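Glutathione S-transferase enzyme with thioredoxin-like domain (Bradyrhizobium sp., PDB 4MF7) is a glutathione transferase with a thioredoxin-like domain, probably joining the thiol of glutathione to electrophilic substrates. Local coordinates at residues 46-50 / 250-254; 59-65 / 120-126; 93-97 / 109-115. All blocks are in the same frame, centred on the assembly; numbering follows the deposited sequence.

How the contacts relate
All three contacts involve the thioredoxin-like domain. Contact 1 spans most of the chain, from strand 43-47 to the tail after helix 244-249; the segments of contact 2 fall between its two ends, and those of contact 3 lie between the two segments of contact 2. Contacts 1 and 3, centres about 13 Å apart, reach neighbouring strands of one mixed sheet and meet, probably through a hydrogen bond from Tyr46 N to Ala95 O. Contacts 2 and 3, centres about 14 Å apart, share helix 112-123 without touching. Contacts 1 and 2, centres about 17 Å apart, meet through Ile252 and Glu61. The C-terminal tail packs on the first-strand loop, while contacts 2 and 3 set helix 112-123 against helix 53-63 and the hairpin.

Contact 1 (46-50 / 250-254); sequences YSLPT and LEIPK
Pro253 lays its ring against one face of the Ser47-Leu48 peptide group, its CG 3.6 Å from Ser47 C and its CD 3.7 Å from Leu48 N. The ring of Pro49 has Ile252 O beneath one face; on the same side, but nearer CD, comes Pro253 O, only 3.2 Å from Pro49 CD. Leu250 O lies off the corner at CB, 3.6 Å from Pro49 CB. Three carbonyl oxygens thus lie about one side and an edge of a ring that has no N-H to offer; its carbons, CD above all, make close C-H contacts. The two proline rings touch, with Pro49 CD and Pro253 CD 4.1 Å apart. The cis peptide before Pro253 bends the tail sharply as it comes up against the loop that follows strand 43-47. That loop joins the first strand of the thioredoxin-like domain to helix 53-63, and Pro49 is the centre of an inverse gamma turn in it, closed by Thr50 N bonding to Leu48 O. Proline suits this position because the turn requires no amide proton from its central residue. Thr50 then caps Gly53 N at the start of the helix. With OG anti to the backbone N (chi1 -165°), Ser47 presents CB to Pro253 and its hydroxyl to a water, 2.9 Å from Ser47 OG. A small polar side chain can serve both neighbours at once. The same water donates to Ile252 O at 2.8 Å, a carbonyl that also has a weak bond from Ser57 OG, while the Ile252 side chain packs on Tyr67 and Pro69.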
# COMPACT_ATOMS: atom_id res chain seq x y z
N TYR A 46 -17.07 6.04 4.92
CA TYR A 46 -16.90 6.16 6.36
C TYR A 46 -15.50 6.67 6.60
O TYR A 46 -14.54 5.94 6.38
CB TYR A 46 -17.13 4.82 7.06
CG TYR A 46 -18.40 4.14 6.63
CD1 TYR A 46 -19.63 4.44 7.24
CD2 TYR A 46 -18.41 3.22 5.58
CE1 TYR A 46 -20.81 3.85 6.81
CE2 TYR A 46 -19.58 2.63 5.15
CZ TYR A 46 -20.78 2.94 5.79
OH TYR A 46 -21.96 2.37 5.36
N SER A 47 -15.37 7.92 7.03
CA SER A 47 -14.09 8.57 6.94
C SER A 47 -13.98 9.80 7.81
O SER A 47 -14.88 10.11 8.58
CB SER A 47 -13.82 8.92 5.47
OG SER A 47 -12.46 9.24 5.25
N LEU A 48 -12.83 10.46 7.69
CA LEU A 48 -12.54 11.76 8.29
C LEU A 48 -11.61 12.46 7.31
O LEU A 48 -10.90 11.77 6.57
CB LEU A 48 -11.82 11.62 9.63
CG LEU A 48 -12.60 11.33 10.91
CD1 LEU A 48 -11.59 11.24 12.06
CD2 LEU A 48 -13.67 12.38 11.17
N PRO A 49 -11.62 13.81 7.28
CA PRO A 49 -10.80 14.55 6.33
C PRO A 49 -9.31 14.62 6.73
O PRO A 49 -8.73 15.71 6.79
CB PRO A 49 -11.47 15.93 6.28
CG PRO A 49 -12.06 16.10 7.64
CD PRO A 49 -12.49 14.71 8.07
N THR A 50 -8.71 13.45 6.94
CA THR A 50 -7.30 13.31 7.25
C THR A 50 -6.55 13.09 5.92
O THR A 50 -7.19 12.92 4.86
CB THR A 50 -7.04 12.09 8.17
OG1 THR A 50 -7.43 10.88 7.49
CG2 THR A 50 -7.82 12.21 9.47
N LEU A 250 -11.22 17.67 0.10
CA LEU A 250 -10.40 18.00 1.25
C LEU A 250 -11.19 18.31 2.50
O LEU A 250 -10.63 18.26 3.60
CB LEU A 250 -9.47 19.18 0.94
CG LEU A 250 -8.27 18.86 0.06
CD1 LEU A 250 -7.63 20.15 -0.44
CD2 LEU A 250 -7.26 17.98 0.79
N GLU A 251 -12.46 18.62 2.34
CA GLU A 251 -13.30 19.01 3.47
C GLU A 251 -14.32 17.93 3.85
O GLU A 251 -15.17 18.20 4.68
CB GLU A 251 -14.07 20.31 3.16
CG GLU A 251 -13.25 21.47 2.60
CD GLU A 251 -12.32 22.13 3.61
OE1 GLU A 251 -12.27 21.73 4.80
OE2 GLU A 251 -11.62 23.08 3.21
N ILE A 252 -14.20 16.72 3.26
CA ILE A 252 -15.24 15.71 3.38
C ILE A 252 -14.68 14.44 4.03
O ILE A 252 -13.57 14.04 3.70
CB ILE A 252 -15.86 15.43 1.98
CG1 ILE A 252 -16.68 16.63 1.51
CG2 ILE A 252 -16.75 14.20 2.01
CD1 ILE A 252 -17.10 16.59 0.05
N PRO A 253 -15.41 13.86 5.01
CA PRO A 253 -16.66 14.35 5.63
C PRO A 253 -16.42 15.54 6.55
O PRO A 253 -15.32 15.74 7.02
CB PRO A 253 -17.12 13.17 6.49
CG PRO A 253 -16.26 12.01 6.11
CD PRO A 253 -14.99 12.58 5.60
N LYS A 254 -17.47 16.30 6.82
CA LYS A 254 -17.39 17.39 7.77
C LYS A 254 -17.06 16.85 9.17
O LYS A 254 -17.85 16.12 9.77
CB LYS A 254 -18.71 18.15 7.81
CG LYS A 254 -19.28 18.56 6.46
CD LYS A 254 -18.30 19.37 5.63
CE LYS A 254 -19.04 20.41 4.79
NZ LYS A 254 -18.40 20.61 3.46
O HOH W 1 -12.73 11.43 3.43

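Contact 2 (59-65 / 120-126); sequences MLEETGL and AEKTGQF
Thr63 and Gln125 bring the backbones to 6.9 Å between CA atoms, where both helices stop, each followed by a glycine of positive phi, Gly64 and Gly124. Phe126 turns its ring toward the end of helix 53-63: Thr63 CG2 meets the ring edge near its plane, 3.7 Å from Phe126 CE2, and Glu62 CB and Met59 SD approach obliquely, the sulfur making a Met-aromatic contact. The bend of Met59 at chi2 (61°) carries CE on to Ala120, 3.4 Å from Ala120 N. Gln125 NE2 gives Thr63 O a weak bond (3.3 Å), and a water donates to Gln125 OE1 and, weakly, to Glu62 O. Thr123 splits its branches: OG1 accepts from Gln125 N in an ST turn and also bonds Leu119 O, and CG2 lies 3.7 Å from Leu65 CD1. An alanine here, with neither branch, is likely to leave Leu119 O without this partner, the turn at Gln125 less firmly held, and a gap beside Leu65 and Thr63. Lys122, extended to CE, lays its aliphatic chain across Leu65 and puts NZ on Asp98 in a salt bridge; Glu62 pairs with Arg243. The contact joins helices 53-63 and 112-123, with helix 203-215 packing on Met59 and Phe126 and helix 244-249 on Glu62.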
# COMPACT_ATOMS: atom_id res chain seq x y z
N MET A 59 -11.08 11.24 -4.63
CA MET A 59 -11.35 10.31 -5.71
C MET A 59 -12.85 10.27 -6.05
O MET A 59 -13.22 10.32 -7.22
CB MET A 59 -10.84 8.91 -5.37
CG MET A 59 -10.99 7.89 -6.50
SD MET A 59 -10.06 8.37 -7.96
CE MET A 59 -10.21 6.81 -8.89
N LEU A 60 -13.70 10.18 -5.05
CA LEU A 60 -15.16 10.19 -5.28
C LEU A 60 -15.63 11.50 -5.94
O LEU A 60 -16.39 11.47 -6.90
CB LEU A 60 -15.92 9.88 -3.99
CG LEU A 60 -15.76 8.44 -3.50
CD1 LEU A 60 -16.07 8.31 -2.01
CD2 LEU A 60 -16.60 7.48 -4.34
N GLU A 61 -15.09 12.64 -5.50
CA GLU A 61 -15.43 13.92 -6.15
C GLU A 61 -14.90 13.98 -7.57
O GLU A 61 -15.61 14.42 -8.48
CB GLU A 61 -14.89 15.09 -5.33
CG GLU A 61 -15.56 15.25 -3.97
CD GLU A 61 -16.99 15.81 -4.06
OE1 GLU A 61 -17.31 16.39 -5.09
OE2 GLU A 61 -17.79 15.59 -3.12
N GLU A 62 -13.67 13.53 -7.79
CA GLU A 62 -13.06 13.55 -9.13
C GLU A 62 -13.80 12.72 -10.16
O GLU A 62 -13.99 13.17 -11.31
CB GLU A 62 -11.59 13.11 -9.11
CG GLU A 62 -10.65 14.11 -8.45
CD GLU A 62 -10.29 15.28 -9.32
OE1 GLU A 62 -10.88 15.49 -10.41
OE2 GLU A 62 -9.39 16.02 -8.88
N THR A 63 -14.21 11.53 -9.76
CA THR A 63 -14.93 10.63 -10.66
C THR A 63 -16.39 11.04 -10.89
O THR A 63 -17.00 10.57 -11.83
CB THR A 63 -14.97 9.19 -10.16
OG1 THR A 63 -15.65 9.09 -8.91
CG2 THR A 63 -13.54 8.58 -10.10
N GLY A 64 -16.95 11.85 -10.00
CA GLY A 64 -18.37 12.25 -10.07
C GLY A 64 -19.34 11.17 -9.59
O GLY A 64 -20.56 11.32 -9.71
N LEU A 65 -18.81 10.10 -8.98
CA LEU A 65 -19.67 9.05 -8.46
C LEU A 65 -20.57 9.57 -7.35
O LEU A 65 -20.07 10.26 -6.46
CB LEU A 65 -18.86 7.86 -7.92
CG LEU A 65 -18.22 6.93 -8.96
CD1 LEU A 65 -17.18 6.03 -8.26
CD2 LEU A 65 -19.28 6.10 -9.69
N ALA A 120 -10.84 3.57 -9.60
CA ALA A 120 -10.25 3.82 -10.90
C ALA A 120 -10.76 2.80 -11.92
O ALA A 120 -11.10 3.16 -13.05
CB ALA A 120 -8.73 3.79 -10.84
N GLU A 121 -10.82 1.55 -11.52
CA GLU A 121 -11.31 0.48 -12.41
C GLU A 121 -12.81 0.58 -12.64
O GLU A 121 -13.28 0.39 -13.76
CB GLU A 121 -11.02 -0.90 -11.85
CG GLU A 121 -9.56 -1.15 -11.58
CD GLU A 121 -8.83 -1.72 -12.75
OE1 GLU A 121 -8.19 -0.91 -13.47
OE2 GLU A 121 -8.89 -2.96 -12.91
N LYS A 122 -13.56 0.87 -11.58
CA LYS A 122 -15.02 1.01 -11.70
C LYS A 122 -15.37 2.08 -12.72
O LYS A 122 -16.33 1.92 -13.50
CB LYS A 122 -15.62 1.35 -10.34
CG LYS A 122 -17.11 1.68 -10.34
CD LYS A 122 -17.60 1.97 -8.93
CE LYS A 122 -19.09 2.31 -8.90
NZ LYS A 122 -19.94 1.11 -8.99
N THR A 123 -14.60 3.16 -12.74
CA THR A 123 -14.91 4.33 -13.56
C THR A 123 -14.14 4.42 -14.85
O THR A 123 -14.48 5.20 -15.72
CB THR A 123 -14.67 5.63 -12.76
OG1 THR A 123 -13.28 5.74 -12.43
CG2 THR A 123 -15.50 5.65 -11.52
N GLY A 124 -13.06 3.65 -14.98
CA GLY A 124 -12.14 3.83 -16.08
C GLY A 124 -11.44 5.17 -16.14
O GLY A 124 -10.99 5.57 -17.20
N GLN A 125 -11.34 5.85 -14.99
CA GLN A 125 -10.74 7.16 -14.87
C GLN A 125 -9.48 7.13 -13.94
O GLN A 125 -9.42 6.32 -13.03
CB GLN A 125 -11.78 8.17 -14.30
CG GLN A 125 -13.07 8.39 -15.13
CD GLN A 125 -14.01 9.42 -14.46
OE1 GLN A 125 -13.59 10.53 -14.14
NE2 GLN A 125 -15.26 9.03 -14.18
N PHE A 126 -8.54 8.02 -14.21
CA PHE A 126 -7.42 8.41 -13.31
C PHE A 126 -6.31 7.35 -13.24
O PHE A 126 -5.56 7.28 -12.26
CB PHE A 126 -7.94 8.83 -11.93
CG PHE A 126 -8.94 9.95 -12.02
CD1 PHE A 126 -8.55 11.16 -12.57
CD2 PHE A 126 -10.25 9.79 -11.63
CE1 PHE A 126 -9.46 12.21 -12.70
CE2 PHE A 126 -11.18 10.82 -11.78
CZ PHE A 126 -10.77 12.03 -12.30
O HOH W 2 -15.07 12.68 -14.45

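Contact 3 (93-97 / 109-115); sequences IPAII and LFESGAI
Ile96 and Leu109 make the close-knit end of this contact, joined by two backbone hydrogen bonds. Ile96 N donates to Leu109 O at 2.9 Å, almost straight at 173°, and Leu109 N returns a bond of the same length to Ile96 O. Their side chains lie side by side on one face of the sheet, Ile96 CG1 4.2 Å from Leu109 CB. Because Ile96 holds CG1 between its backbone N and carbonyl carbon (chi1 67°), CD1 can slide past Ile115 CG2, 4.0 Å away. Branched aliphatic residues suit this interior, which Val56 and Leu45 help to fill. Here strands 95-98 and 107-110 form the antiparallel hairpin of the thioredoxin-like domain, and the chain passes through Glu111, with positive phi, into helix 112-123. The cis peptide before Pro94 is the cis-proline of the fold, placed just ahead of the strand. Toward it the strands part, and a water takes over the pairing, donating to Pro94 O at 2.7 Å and accepting from Glu111 N at 2.9 Å. On this looser side the phenyl ring of Phe110, whose CB meets Ala95 CB, leads away and is partly exposed; Phe110 N is taken by Gln139 of the second subunit. Pro94 rests on Ser112 CB. Glu111 is the N-cap: its OE1 accepts from Ala114 N at 2.8 Å, met 37° out of the carboxylate plane, and OE2 takes a weak bond from Gly113 N and is also bonded to His142. Ser112 OG bonds Asn52 OD1. In relatives such a Glu-Ser pair commonly holds glutathione's gamma-glutamyl end, probably here too.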
# COMPACT_ATOMS: atom_id res chain seq x y z
N ILE A 93 -9.85 4.47 9.10
CA ILE A 93 -10.55 5.10 7.97
C ILE A 93 -9.53 5.36 6.87
O ILE A 93 -8.31 5.36 7.12
CB ILE A 93 -11.26 6.42 8.42
CG1 ILE A 93 -10.30 7.42 9.08
CG2 ILE A 93 -12.43 6.08 9.35
CD1 ILE A 93 -9.63 8.36 8.12
N PRO A 94 -9.99 5.55 5.62
CA PRO A 94 -11.37 5.45 5.15
C PRO A 94 -11.80 4.02 4.85
O PRO A 94 -10.96 3.13 4.63
CB PRO A 94 -11.35 6.27 3.86
CG PRO A 94 -9.95 6.15 3.34
CD PRO A 94 -9.06 5.93 4.54
N ALA A 95 -13.11 3.79 4.84
CA ALA A 95 -13.71 2.55 4.36
C ALA A 95 -14.92 2.94 3.52
O ALA A 95 -15.50 3.98 3.75
CB ALA A 95 -14.12 1.65 5.49
N ILE A 96 -15.26 2.11 2.55
CA ILE A 96 -16.48 2.29 1.75
C ILE A 96 -17.33 1.01 1.69
O ILE A 96 -16.83 -0.11 1.94
CB ILE A 96 -16.17 2.76 0.32
CG1 ILE A 96 -15.43 1.68 -0.48
CG2 ILE A 96 -15.45 4.09 0.28
CD1 ILE A 96 -15.41 1.86 -1.97
N ILE A 97 -18.61 1.20 1.38
CA ILE A 97 -19.43 0.12 0.84
C ILE A 97 -20.00 0.63 -0.47
O ILE A 97 -20.70 1.65 -0.50
CB ILE A 97 -20.59 -0.32 1.77
CG1 ILE A 97 -20.07 -0.84 3.11
CG2 ILE A 97 -21.46 -1.36 1.05
CD1 ILE A 97 -21.12 -0.91 4.20
N LEU A 109 -15.07 -2.34 1.45
CA LEU A 109 -13.66 -2.30 1.14
C LEU A 109 -12.97 -1.27 2.02
O LEU A 109 -13.47 -0.17 2.20
CB LEU A 109 -13.46 -1.99 -0.34
CG LEU A 109 -12.18 -2.37 -1.04
CD1 LEU A 109 -12.02 -3.89 -1.09
CD2 LEU A 109 -12.17 -1.78 -2.45
N PHE A 110 -11.84 -1.64 2.60
CA PHE A 110 -11.01 -0.69 3.30
C PHE A 110 -9.61 -0.70 2.68
O PHE A 110 -9.34 -1.42 1.71
CB PHE A 110 -11.02 -0.97 4.80
CG PHE A 110 -10.62 -2.39 5.16
CD1 PHE A 110 -9.29 -2.75 5.23
CD2 PHE A 110 -11.59 -3.34 5.42
CE1 PHE A 110 -8.93 -4.06 5.54
CE2 PHE A 110 -11.25 -4.64 5.73
CZ PHE A 110 -9.92 -5.00 5.78
N GLU A 111 -8.74 0.16 3.20
CA GLU A 111 -7.38 0.34 2.74
C GLU A 111 -7.43 1.30 1.57
O GLU A 111 -7.98 0.99 0.50
CB GLU A 111 -6.65 -0.99 2.42
CG GLU A 111 -5.13 -0.89 2.52
CD GLU A 111 -4.52 0.01 1.46
OE1 GLU A 111 -4.64 -0.27 0.26
OE2 GLU A 111 -3.90 1.02 1.84
N SER A 112 -6.96 2.53 1.81
CA SER A 112 -7.10 3.61 0.83
C SER A 112 -6.53 3.30 -0.55
O SER A 112 -7.10 3.70 -1.55
CB SER A 112 -6.52 4.92 1.40
OG SER A 112 -5.11 4.79 1.53
N GLY A 113 -5.40 2.58 -0.63
CA GLY A 113 -4.83 2.18 -1.92
C GLY A 113 -5.73 1.24 -2.72
O GLY A 113 -5.95 1.47 -3.92
N ALA A 114 -6.24 0.22 -2.03
CA ALA A 114 -7.20 -0.72 -2.61
C ALA A 114 -8.45 0.04 -3.12
O ALA A 114 -8.93 -0.19 -4.22
CB ALA A 114 -7.60 -1.76 -1.59
N ILE A 115 -8.90 1.01 -2.33
CA ILE A 115 -10.11 1.76 -2.68
C ILE A 115 -9.88 2.60 -3.92
O ILE A 115 -10.76 2.67 -4.80
CB ILE A 115 -10.66 2.61 -1.49
CG1 ILE A 115 -11.20 1.73 -0.34
CG2 ILE A 115 -11.78 3.54 -1.98
CD1 ILE A 115 -11.31 2.46 0.97
O HOH W 3 -8.62 2.06 5.38